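Local structure of type II restriction enzyme MunI (Mycoplasma, 1D02) at residues Gln25-Val30 against Tyr40-Lys45; Pro82-Glu87 against Trp149-Gly154; Cys123-Pro128 against Lys132-Ile137. The protein recognises the double-stranded DNA sequence 5'-CAATTG-3' and, as a homodimeric type II restriction endonuclease, cleaves it after the first C. The protein carries 1 engineered substitution. All coordinates share one frame; numbering follows the deposited sequence.

Interaction 1 of 3, residues Gln25-Val30 against Tyr40-Lys45; sequences QNLYNV and YVLYEK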
loop_
_atom_site.group_PDB
_atom_site.type_symbol
_atom_site.label_atom_id
_atom_site.label_comp_id
_atom_site.label_asym_id
_atom_site.label_seq_id
_atom_site.Cartn_x
_atom_site.Cartn_y
_atom_site.Cartn_z
ATOM N N GLN D 25 6.945 -11.739 -25.587
ATOM C CA GLN D 25 6.179 -12.310 -24.489
ATOM C C GLN D 25 5.770 -11.279 -23.456
ATOM O O GLN D 25 6.535 -10.355 -23.145
ATOM C CB GLN D 25 7.006 -13.380 -23.782
ATOM C CG GLN D 25 7.341 -14.591 -24.627
ATOM C CD GLN D 25 7.954 -15.703 -23.789
ATOM O OE1 GLN D 25 8.616 -15.442 -22.797
ATOM N NE2 GLN D 25 7.743 -16.947 -24.197
ATOM N N ASN D 26 4.556 -11.420 -22.950
ATOM C CA ASN D 26 4.042 -10.554 -21.890
ATOM C C ASN D 26 3.308 -11.525 -20.945
ATOM O O ASN D 26 3.186 -12.720 -21.265
ATOM C CB ASN D 26 3.117 -9.472 -22.436
ATOM C CG ASN D 26 1.992 -10.030 -23.274
ATOM O OD1 ASN D 26 1.131 -10.747 -22.772
ATOM N ND2 ASN D 26 1.997 -9.700 -24.569
ATOM N N LEU D 27 2.850 -11.046 -19.793
ATOM C CA LEU D 27 2.214 -11.962 -18.832
ATOM C C LEU D 27 0.998 -12.684 -19.392
ATOM O O LEU D 27 0.757 -13.866 -19.090
ATOM C CB LEU D 27 1.823 -11.222 -17.542
ATOM C CG LEU D 27 1.224 -12.083 -16.411
ATOM C CD1 LEU D 27 1.706 -11.494 -15.073
ATOM C CD2 LEU D 27 -0.309 -12.122 -16.476
ATOM N N TYR D 28 0.223 -11.974 -20.197
ATOM C CA TYR D 28 -0.981 -12.546 -20.776
ATOM C C TYR D 28 -0.749 -13.642 -21.807
ATOM O O TYR D 28 -1.343 -14.735 -21.685
ATOM C CB TYR D 28 -1.848 -11.435 -21.365
ATOM C CG TYR D 28 -2.117 -10.356 -20.352
ATOM C CD1 TYR D 28 -1.326 -9.193 -20.292
ATOM C CD2 TYR D 28 -3.124 -10.511 -19.418
ATOM C CE1 TYR D 28 -1.563 -8.214 -19.299
ATOM C CE2 TYR D 28 -3.366 -9.559 -18.449
ATOM C CZ TYR D 28 -2.595 -8.423 -18.385
ATOM O OH TYR D 28 -2.864 -7.521 -17.381
ATOM N N ASN D 29 0.082 -13.406 -22.821
ATOM C CA ASN D 29 0.229 -14.504 -23.785
ATOM C C ASN D 29 0.981 -15.704 -23.193
ATOM O O ASN D 29 0.715 -16.848 -23.554
ATOM C CB ASN D 29 0.792 -14.033 -25.160
ATOM C CG ASN D 29 2.186 -13.415 -25.097
ATOM O OD1 ASN D 29 2.848 -13.383 -24.069
ATOM N ND2 ASN D 29 2.644 -12.933 -26.254
ATOM N N VAL D 30 1.850 -15.446 -22.228
ATOM C CA VAL D 30 2.597 -16.507 -21.557
ATOM C C VAL D 30 1.625 -17.394 -20.751
ATOM O O VAL D 30 1.619 -18.629 -20.897
ATOM C CB VAL D 30 3.675 -15.897 -20.610
ATOM C CG1 VAL D 30 4.138 -16.901 -19.543
ATOM C CG2 VAL D 30 4.879 -15.416 -21.445
ATOM N N TYR D 40 -6.999 -24.279 -15.711
ATOM C CA TYR D 40 -6.752 -22.890 -15.343
ATOM C C TYR D 40 -7.084 -21.939 -16.475
ATOM O O TYR D 40 -6.912 -22.272 -17.648
ATOM C CB TYR D 40 -5.288 -22.663 -14.933
ATOM C CG TYR D 40 -4.815 -23.579 -13.832
ATOM C CD1 TYR D 40 -4.192 -24.781 -14.136
ATOM C CD2 TYR D 40 -5.046 -23.271 -12.487
ATOM C CE1 TYR D 40 -3.808 -25.673 -13.130
ATOM C CE2 TYR D 40 -4.672 -24.167 -11.456
ATOM C CZ TYR D 40 -4.057 -25.370 -11.796
ATOM O OH TYR D 40 -3.748 -26.298 -10.817
ATOM N N VAL D 41 -7.572 -20.760 -16.120
ATOM C CA VAL D 41 -7.864 -19.745 -17.112
ATOM C C VAL D 41 -7.325 -18.426 -16.581
ATOM O O VAL D 41 -7.329 -18.181 -15.380
ATOM C CB VAL D 41 -9.370 -19.600 -17.374
ATOM C CG1 VAL D 41 -9.946 -20.921 -17.854
ATOM C CG2 VAL D 41 -10.067 -19.142 -16.117
ATOM N N LEU D 42 -6.825 -17.599 -17.485
ATOM C CA LEU D 42 -6.289 -16.299 -17.107
ATOM C C LEU D 42 -7.321 -15.258 -17.527
ATOM O O LEU D 42 -7.844 -15.316 -18.646
ATOM C CB LEU D 42 -4.988 -15.994 -17.859
ATOM C CG LEU D 42 -4.371 -14.623 -17.542
ATOM C CD1 LEU D 42 -3.627 -14.626 -16.216
ATOM C CD2 LEU D 42 -3.460 -14.242 -18.694
ATOM N N TYR D 43 -7.608 -14.306 -16.644
ATOM C CA TYR D 43 -8.547 -13.231 -16.975
ATOM C C TYR D 43 -7.717 -11.951 -17.035
ATOM O O TYR D 43 -6.861 -11.738 -16.186
ATOM C CB TYR D 43 -9.597 -13.043 -15.873
ATOM C CG TYR D 43 -10.489 -14.243 -15.626
ATOM C CD1 TYR D 43 -10.677 -14.745 -14.331
ATOM C CD2 TYR D 43 -11.164 -14.859 -16.676
ATOM C CE1 TYR D 43 -11.532 -15.834 -14.094
ATOM C CE2 TYR D 43 -12.016 -15.947 -16.447
ATOM C CZ TYR D 43 -12.195 -16.421 -15.157
ATOM O OH TYR D 43 -13.059 -17.476 -14.935
ATOM N N GLU D 44 -7.960 -11.135 -18.053
ATOM C CA GLU D 44 -7.310 -9.833 -18.201
ATOM C C GLU D 44 -8.381 -8.887 -17.613
ATOM O O GLU D 44 -9.558 -8.990 -17.918
ATOM C CB GLU D 44 -7.018 -9.597 -19.702
ATOM C CG GLU D 44 -6.047 -10.672 -20.246
ATOM C CD GLU D 44 -6.019 -10.864 -21.774
ATOM O OE1 GLU D 44 -6.254 -9.888 -22.525
ATOM O OE2 GLU D 44 -5.724 -12.009 -22.220
ATOM N N LYS D 45 -8.014 -8.006 -16.699
ATOM C CA LYS D 45 -9.029 -7.124 -16.093
ATOM C C LYS D 45 -10.359 -7.795 -15.588
ATOM O O LYS D 45 -11.473 -7.427 -15.989
ATOM C CB LYS D 45 -9.353 -5.958 -17.058
ATOM C CG LYS D 45 -10.100 -4.780 -16.438
ATOM C CD LYS D 45 -10.288 -3.653 -17.453
ATOM C CE LYS D 45 -11.021 -2.459 -16.856
ATOM N NZ LYS D 45 -11.303 -1.426 -17.892
#
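The phenol ring of Y28 is met by methyl CD2 of L42, which comes obliquely to the CD2 side of the ring, neither over a face nor at the edge, 3.8 Å from Y28 CD2. The stem of E44 also reaches that side obliquely, but the modelled approach of E44 CG to the ring is shorter than carbons allow, so the exact seat of this side chain is doubtful. CG of Y28 lies anti to its carbonyl carbon (chi1 -53°), which swings the ring out toward strand 40-44 and leaves the backbone to L42, whose CD2 is 3.7 Å from Y28 CA. The other L42 methyl, CD1, reaches L27 CD2 at 4.2 Å. This is the first turn of helix 27-34 lying against an outermost strand of the mixed sheet of the PD-(D/E)XK nuclease fold, with F31 and N32 of the same helix also touching L42. The turn is set by a capping box: N29 N donates to N26 OD1 at 2.9 Å, and N26 N donates to N29 OD1 at 2.8 Å, almost straight at 175°. Each donor is tilted roughly 30° from the plane of the amide it reaches. Outside the two segments, the Y28 hydroxyl donates to the backbone O of A83, at an engineered position, while N29 ND2 turns back to E24 O.

Interaction 2 of 3, residues Pro82-Glu87 against Trp149-Gly154; sequences PAFAIE and WVVFEG. Engineered in segment 82-87: A83 (natural residue Asp).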
loop_
_atom_site.group_PDB
_atom_site.type_symbol
_atom_site.label_atom_id
_atom_site.label_comp_id
_atom_site.label_asym_id
_atom_site.label_seq_id
_atom_site.Cartn_x
_atom_site.Cartn_y
_atom_site.Cartn_z
ATOM N N PRO D 82 -8.272 -5.473 -11.043
ATOM C CA PRO D 82 -6.934 -6.070 -11.027
ATOM C C PRO D 82 -6.388 -6.207 -12.442
ATOM O O PRO D 82 -7.154 -6.323 -13.394
ATOM C CB PRO D 82 -7.164 -7.439 -10.402
ATOM C CG PRO D 82 -8.305 -7.216 -9.490
ATOM C CD PRO D 82 -9.240 -6.348 -10.349
ATOM N N ALA D 83 -5.064 -6.200 -12.573
ATOM C CA ALA D 83 -4.416 -6.361 -13.877
ATOM C C ALA D 83 -4.755 -7.741 -14.460
ATOM O O ALA D 83 -4.924 -7.893 -15.672
ATOM C CB ALA D 83 -2.910 -6.233 -13.730
ATOM N N PHE D 84 -4.853 -8.743 -13.591
ATOM C CA PHE D 84 -5.178 -10.097 -14.059
ATOM C C PHE D 84 -5.676 -10.966 -12.912
ATOM O O PHE D 84 -5.680 -10.544 -11.759
ATOM C CB PHE D 84 -3.927 -10.741 -14.717
ATOM C CG PHE D 84 -2.800 -11.085 -13.752
ATOM C CD1 PHE D 84 -2.702 -12.361 -13.177
ATOM C CD2 PHE D 84 -1.820 -10.145 -13.425
ATOM C CE1 PHE D 84 -1.657 -12.672 -12.315
ATOM C CE2 PHE D 84 -0.774 -10.454 -12.558
ATOM C CZ PHE D 84 -0.693 -11.722 -12.005
ATOM N N ALA D 85 -6.172 -12.150 -13.247
ATOM C CA ALA D 85 -6.560 -13.117 -12.220
ATOM C C ALA D 85 -6.327 -14.470 -12.837
ATOM O O ALA D 85 -6.433 -14.629 -14.057
ATOM C CB ALA D 85 -8.047 -12.993 -11.824
ATOM N N ILE D 86 -6.015 -15.442 -11.988
ATOM C CA ILE D 86 -5.833 -16.814 -12.444
ATOM C C ILE D 86 -6.865 -17.645 -11.687
ATOM O O ILE D 86 -6.872 -17.654 -10.449
ATOM C CB ILE D 86 -4.430 -17.346 -12.131
ATOM C CG1 ILE D 86 -3.419 -16.605 -12.998
ATOM C CG2 ILE D 86 -4.369 -18.857 -12.407
ATOM C CD1 ILE D 86 -2.008 -16.896 -12.669
ATOM N N GLU D 87 -7.745 -18.316 -12.427
ATOM C CA GLU D 87 -8.758 -19.142 -11.767
ATOM C C GLU D 87 -8.570 -20.615 -12.058
ATOM O O GLU D 87 -8.234 -20.992 -13.186
ATOM C CB GLU D 87 -10.181 -18.766 -12.231
ATOM C CG GLU D 87 -11.271 -19.679 -11.605
ATOM C CD GLU D 87 -12.684 -19.233 -11.910
ATOM O OE1 GLU D 87 -12.862 -18.236 -12.640
ATOM O OE2 GLU D 87 -13.627 -19.889 -11.414
ATOM N N TRP D 149 -1.000 -11.506 -6.044
ATOM C CA TRP D 149 0.349 -11.704 -6.555
ATOM C C TRP D 149 0.708 -10.478 -7.374
ATOM O O TRP D 149 0.029 -10.164 -8.351
ATOM C CB TRP D 149 0.379 -12.962 -7.430
ATOM C CG TRP D 149 1.728 -13.296 -7.999
ATOM C CD1 TRP D 149 2.945 -13.057 -7.430
ATOM C CD2 TRP D 149 1.979 -14.023 -9.205
ATOM N NE1 TRP D 149 3.949 -13.596 -8.214
ATOM C CE2 TRP D 149 3.379 -14.195 -9.308
ATOM C CE3 TRP D 149 1.154 -14.555 -10.210
ATOM C CZ2 TRP D 149 3.983 -14.877 -10.377
ATOM C CZ3 TRP D 149 1.754 -15.237 -11.279
ATOM C CH2 TRP D 149 3.156 -15.387 -11.348
ATOM N N VAL D 150 1.774 -9.789 -6.968
ATOM C CA VAL D 150 2.210 -8.586 -7.671
ATOM C C VAL D 150 3.449 -8.949 -8.499
ATOM O O VAL D 150 4.435 -9.462 -7.970
ATOM C CB VAL D 150 2.568 -7.441 -6.682
ATOM C CG1 VAL D 150 3.103 -6.239 -7.451
ATOM C CG2 VAL D 150 1.320 -7.010 -5.857
ATOM N N VAL D 151 3.352 -8.739 -9.808
ATOM C CA VAL D 151 4.481 -8.997 -10.703
ATOM C C VAL D 151 5.097 -7.657 -11.090
ATOM O O VAL D 151 4.399 -6.778 -11.630
ATOM C CB VAL D 151 4.026 -9.742 -11.968
ATOM C CG1 VAL D 151 5.212 -9.918 -12.920
ATOM C CG2 VAL D 151 3.439 -11.115 -11.569
ATOM N N PHE D 152 6.382 -7.486 -10.779
ATOM C CA PHE D 152 7.109 -6.253 -11.106
ATOM C C PHE D 152 7.850 -6.485 -12.417
ATOM O O PHE D 152 8.298 -7.606 -12.692
ATOM C CB PHE D 152 8.110 -5.892 -10.004
ATOM C CG PHE D 152 7.466 -5.515 -8.685
ATOM C CD1 PHE D 152 7.294 -6.466 -7.676
ATOM C CD2 PHE D 152 7.024 -4.220 -8.462
ATOM C CE1 PHE D 152 6.684 -6.134 -6.456
ATOM C CE2 PHE D 152 6.411 -3.870 -7.247
ATOM C CZ PHE D 152 6.238 -4.827 -6.239
ATOM N N GLU D 153 7.992 -5.419 -13.200
ATOM C CA GLU D 153 8.639 -5.476 -14.518
ATOM C C GLU D 153 9.396 -4.173 -14.704
ATOM O O GLU D 153 9.087 -3.187 -14.036
ATOM C CB GLU D 153 7.582 -5.565 -15.630
ATOM C CG GLU D 153 6.767 -6.862 -15.628
ATOM C CD GLU D 153 5.669 -6.913 -16.704
ATOM O OE1 GLU D 153 5.484 -5.940 -17.464
ATOM O OE2 GLU D 153 4.963 -7.949 -16.765
ATOM N N GLY D 154 10.358 -4.165 -15.626
ATOM C CA GLY D 154 11.121 -2.945 -15.880
ATOM C C GLY D 154 12.430 -2.903 -15.108
ATOM O O GLY D 154 12.775 -3.832 -14.367
#
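F84 and W149 meet through the far end of the phenyl: CZ comes obliquely to the indole, 3.8 Å from W149 CE3, and that indole carbon lies in the plane of the F84 ring, at its edge. The phenyl is thus a flat wedge, driven end-on toward strand 149-153, and its CZ also meets V151 CG2 at 4.2 Å. Its chi1 of 69° holds CG between the backbone N and the carbonyl carbon, a crowded position that sends the ring across toward the other strand. V151 CG2 in turn sits 3.8 Å above the indole plane, over its centre. I86 CD1 is at the indole edge, 4.3 Å from W149 CZ3. The two strands are not sheet neighbours: their axes pass 9.5 Å apart, with strand 93-101 between them, where G97 and L95 bond to the backbones of F84 and I86. Helix 186-197 brings H192, nearly parallel to the indole, and F193, which touches both I86 and W149. A83 (engineered; Asp in nature) and F84 form a classic beta bulge facing G97. P82 and position 83, with E98 and K100 on the middle strand, are consistent with the PD-(D/E)XK signature. Every contact between side chains is apolar and buried, which implies that it holds by van der Waals fit, the connection of the strands being left to the middle strand.

Interaction 3 of 3, residues Cys123-Pro128 against Lys132-Ile137; sequences CKLFTP and KAYRTI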
loop_
_atom_site.group_PDB
_atom_site.type_symbol
_atom_site.label_atom_id
_atom_site.label_comp_id
_atom_site.label_asym_id
_atom_site.label_seq_id
_atom_site.Cartn_x
_atom_site.Cartn_y
_atom_site.Cartn_z
ATOM N N CYS D 123 0.685 -1.524 -2.783
ATOM C CA CYS D 123 0.515 -1.928 -1.384
ATOM C C CYS D 123 -0.916 -1.785 -0.872
ATOM O O CYS D 123 -1.199 -2.183 0.258
ATOM C CB CYS D 123 1.481 -1.171 -0.465
ATOM S SG CYS D 123 3.217 -1.596 -0.759
ATOM N N LYS D 124 -1.812 -1.216 -1.679
ATOM C CA LYS D 124 -3.207 -1.125 -1.256
ATOM C C LYS D 124 -3.746 -2.535 -0.983
ATOM O O LYS D 124 -4.693 -2.706 -0.209
ATOM C CB LYS D 124 -4.066 -0.484 -2.336
ATOM C CG LYS D 124 -4.149 -1.276 -3.646
ATOM C CD LYS D 124 -4.817 -0.460 -4.764
ATOM C CE LYS D 124 -6.282 -0.113 -4.463
ATOM N NZ LYS D 124 -7.002 0.519 -5.662
ATOM N N LEU D 125 -3.129 -3.534 -1.600
ATOM C CA LEU D 125 -3.600 -4.908 -1.435
ATOM C C LEU D 125 -3.336 -5.430 -0.030
ATOM O O LEU D 125 -3.898 -6.448 0.353
ATOM C CB LEU D 125 -2.943 -5.823 -2.469
ATOM C CG LEU D 125 -3.239 -5.437 -3.920
ATOM C CD1 LEU D 125 -2.503 -6.374 -4.865
ATOM C CD2 LEU D 125 -4.745 -5.473 -4.164
ATOM N N PHE D 126 -2.481 -4.742 0.722
ATOM C CA PHE D 126 -2.198 -5.150 2.102
ATOM C C PHE D 126 -3.191 -4.553 3.113
ATOM O O PHE D 126 -3.138 -4.893 4.309
ATOM C CB PHE D 126 -0.780 -4.737 2.522
ATOM C CG PHE D 126 0.320 -5.510 1.838
ATOM C CD1 PHE D 126 0.921 -5.034 0.683
ATOM C CD2 PHE D 126 0.809 -6.685 2.399
ATOM C CE1 PHE D 126 2.006 -5.717 0.101
ATOM C CE2 PHE D 126 1.874 -7.356 1.823
ATOM C CZ PHE D 126 2.474 -6.866 0.677
ATOM N N THR D 127 -4.081 -3.655 2.664
ATOM C CA THR D 127 -5.051 -3.079 3.608
ATOM C C THR D 127 -5.953 -4.189 4.121
ATOM O O THR D 127 -6.297 -5.117 3.381
ATOM C CB THR D 127 -5.947 -1.993 2.961
ATOM O OG1 THR D 127 -6.651 -2.522 1.829
ATOM C CG2 THR D 127 -5.075 -0.802 2.538
ATOM N N PRO D 128 -6.349 -4.110 5.397
ATOM C CA PRO D 128 -7.216 -5.170 5.918
ATOM C C PRO D 128 -8.507 -5.317 5.129
ATOM O O PRO D 128 -9.016 -6.426 4.949
ATOM C CB PRO D 128 -7.420 -4.774 7.386
ATOM C CG PRO D 128 -7.107 -3.258 7.413
ATOM C CD PRO D 128 -5.939 -3.169 6.452
ATOM N N LYS D 132 -9.523 -8.833 3.138
ATOM C CA LYS D 132 -10.769 -9.564 3.433
ATOM C C LYS D 132 -11.599 -9.769 2.172
ATOM O O LYS D 132 -12.129 -10.867 1.939
ATOM C CB LYS D 132 -11.620 -8.824 4.474
ATOM C CG LYS D 132 -11.118 -9.009 5.903
ATOM C CD LYS D 132 -11.962 -8.202 6.894
ATOM C CE LYS D 132 -11.441 -8.377 8.320
ATOM N NZ LYS D 132 -12.344 -7.682 9.286
ATOM N N ALA D 133 -11.720 -8.732 1.344
ATOM C CA ALA D 133 -12.494 -8.873 0.112
ATOM C C ALA D 133 -11.877 -9.931 -0.829
ATOM O O ALA D 133 -12.587 -10.776 -1.413
ATOM C CB ALA D 133 -12.578 -7.521 -0.602
ATOM N N TYR D 134 -10.553 -9.884 -0.978
ATOM C CA TYR D 134 -9.854 -10.823 -1.853
ATOM C C TYR D 134 -9.990 -12.262 -1.355
ATOM O O TYR D 134 -10.250 -13.184 -2.142
ATOM C CB TYR D 134 -8.364 -10.473 -1.946
ATOM C CG TYR D 134 -8.024 -9.436 -3.015
ATOM C CD1 TYR D 134 -8.783 -8.280 -3.176
ATOM C CD2 TYR D 134 -6.937 -9.635 -3.864
ATOM C CE1 TYR D 134 -8.461 -7.340 -4.176
ATOM C CE2 TYR D 134 -6.608 -8.707 -4.849
ATOM C CZ TYR D 134 -7.377 -7.570 -5.002
ATOM O OH TYR D 134 -7.080 -6.695 -6.024
ATOM N N ARG D 135 -9.817 -12.451 -0.053
ATOM C CA ARG D 135 -9.937 -13.808 0.493
ATOM C C ARG D 135 -11.368 -14.344 0.373
ATOM O O ARG D 135 -11.567 -15.537 0.090
ATOM C CB ARG D 135 -9.467 -13.843 1.948
ATOM C CG ARG D 135 -7.945 -13.670 2.120
ATOM C CD ARG D 135 -7.551 -14.094 3.529
ATOM N NE ARG D 135 -6.139 -13.888 3.866
ATOM C CZ ARG D 135 -5.139 -14.711 3.554
ATOM N NH1 ARG D 135 -5.353 -15.839 2.854
ATOM N NH2 ARG D 135 -3.925 -14.455 4.035
ATOM N N THR D 136 -12.368 -13.481 0.555
ATOM C CA THR D 136 -13.767 -13.903 0.436
ATOM C C THR D 136 -14.109 -14.295 -0.992
ATOM O O THR D 136 -14.708 -15.346 -1.250
ATOM C CB THR D 136 -14.746 -12.768 0.847
ATOM O OG1 THR D 136 -14.594 -12.503 2.237
ATOM C CG2 THR D 136 -16.212 -13.153 0.524
ATOM N N ILE D 137 -13.698 -13.455 -1.936
ATOM C CA ILE D 137 -14.034 -13.710 -3.324
ATOM C C ILE D 137 -13.218 -14.841 -3.936
ATOM O O ILE D 137 -13.781 -15.764 -4.518
ATOM C CB ILE D 137 -13.873 -12.408 -4.146
ATOM C CG1 ILE D 137 -14.902 -11.391 -3.655
ATOM C CG2 ILE D 137 -14.100 -12.688 -5.664
ATOM C CD1 ILE D 137 -14.712 -9.974 -4.192
#
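The carbonyl oxygen of K132, whose own N-H donates across the contact to P128 O, is gripped by two groups of T136: hydroxyl OG1 and backbone N, both at 3.0 Å and from opposite faces of the carbonyl plane. The motif is a capped helix start, with T127 as the N-cap of helix 128-138, and K132 N to P128 O (3.1 Å, 162°) is an i to i+4 bond of its first turn. CG of K132 also lies 3.5 Å from P128 O, and the extended chain beyond it runs to a salt bridge with D171 of the second subunit. T127 OG1 donates to K124 O at 2.8 Å and accepts from L130 N, linking the 3-10 turn to the helix start, while T127 N adds a second bond to K124 O. The turn belongs to the dimer interface near DNA: K124 packs on a phosphate and its NZ pairs with E120 of the second subunit. On the sheet side, F96 meets the Y134 ring edge-to-face. L125 crosses to that ring obliquely, its methyl CD2 lying 3.5 Å from Y134 CZ and, in a tight fit, 3.2 Å from Y134 OH.

Overall arrangement
Interaction 2 forms the core, its centre about 3 Å from that of the chain, and its four touching residues are all buried and apolar. Interactions 1 and 3 are partly buried and lie on opposite sides of the chain's centre, their own centres about 21 Å apart; both combine apolar packing with helix-start capping. Interactions 1 and 2 share the sheet, since strands 40-44 and 84-88 are neighbours, and a probable hydrogen bond of 2.7 Å joins Y28 OH to A83 O. Interaction 3 is nested in the chain loop closed by interaction 2 and touches it through P82 CG and Y134 OH, 3.7 Å apart. Interaction 3 alone reaches the second subunit, through salt bridges of K124 and K132 and packing by C123, F126, T127 and P128.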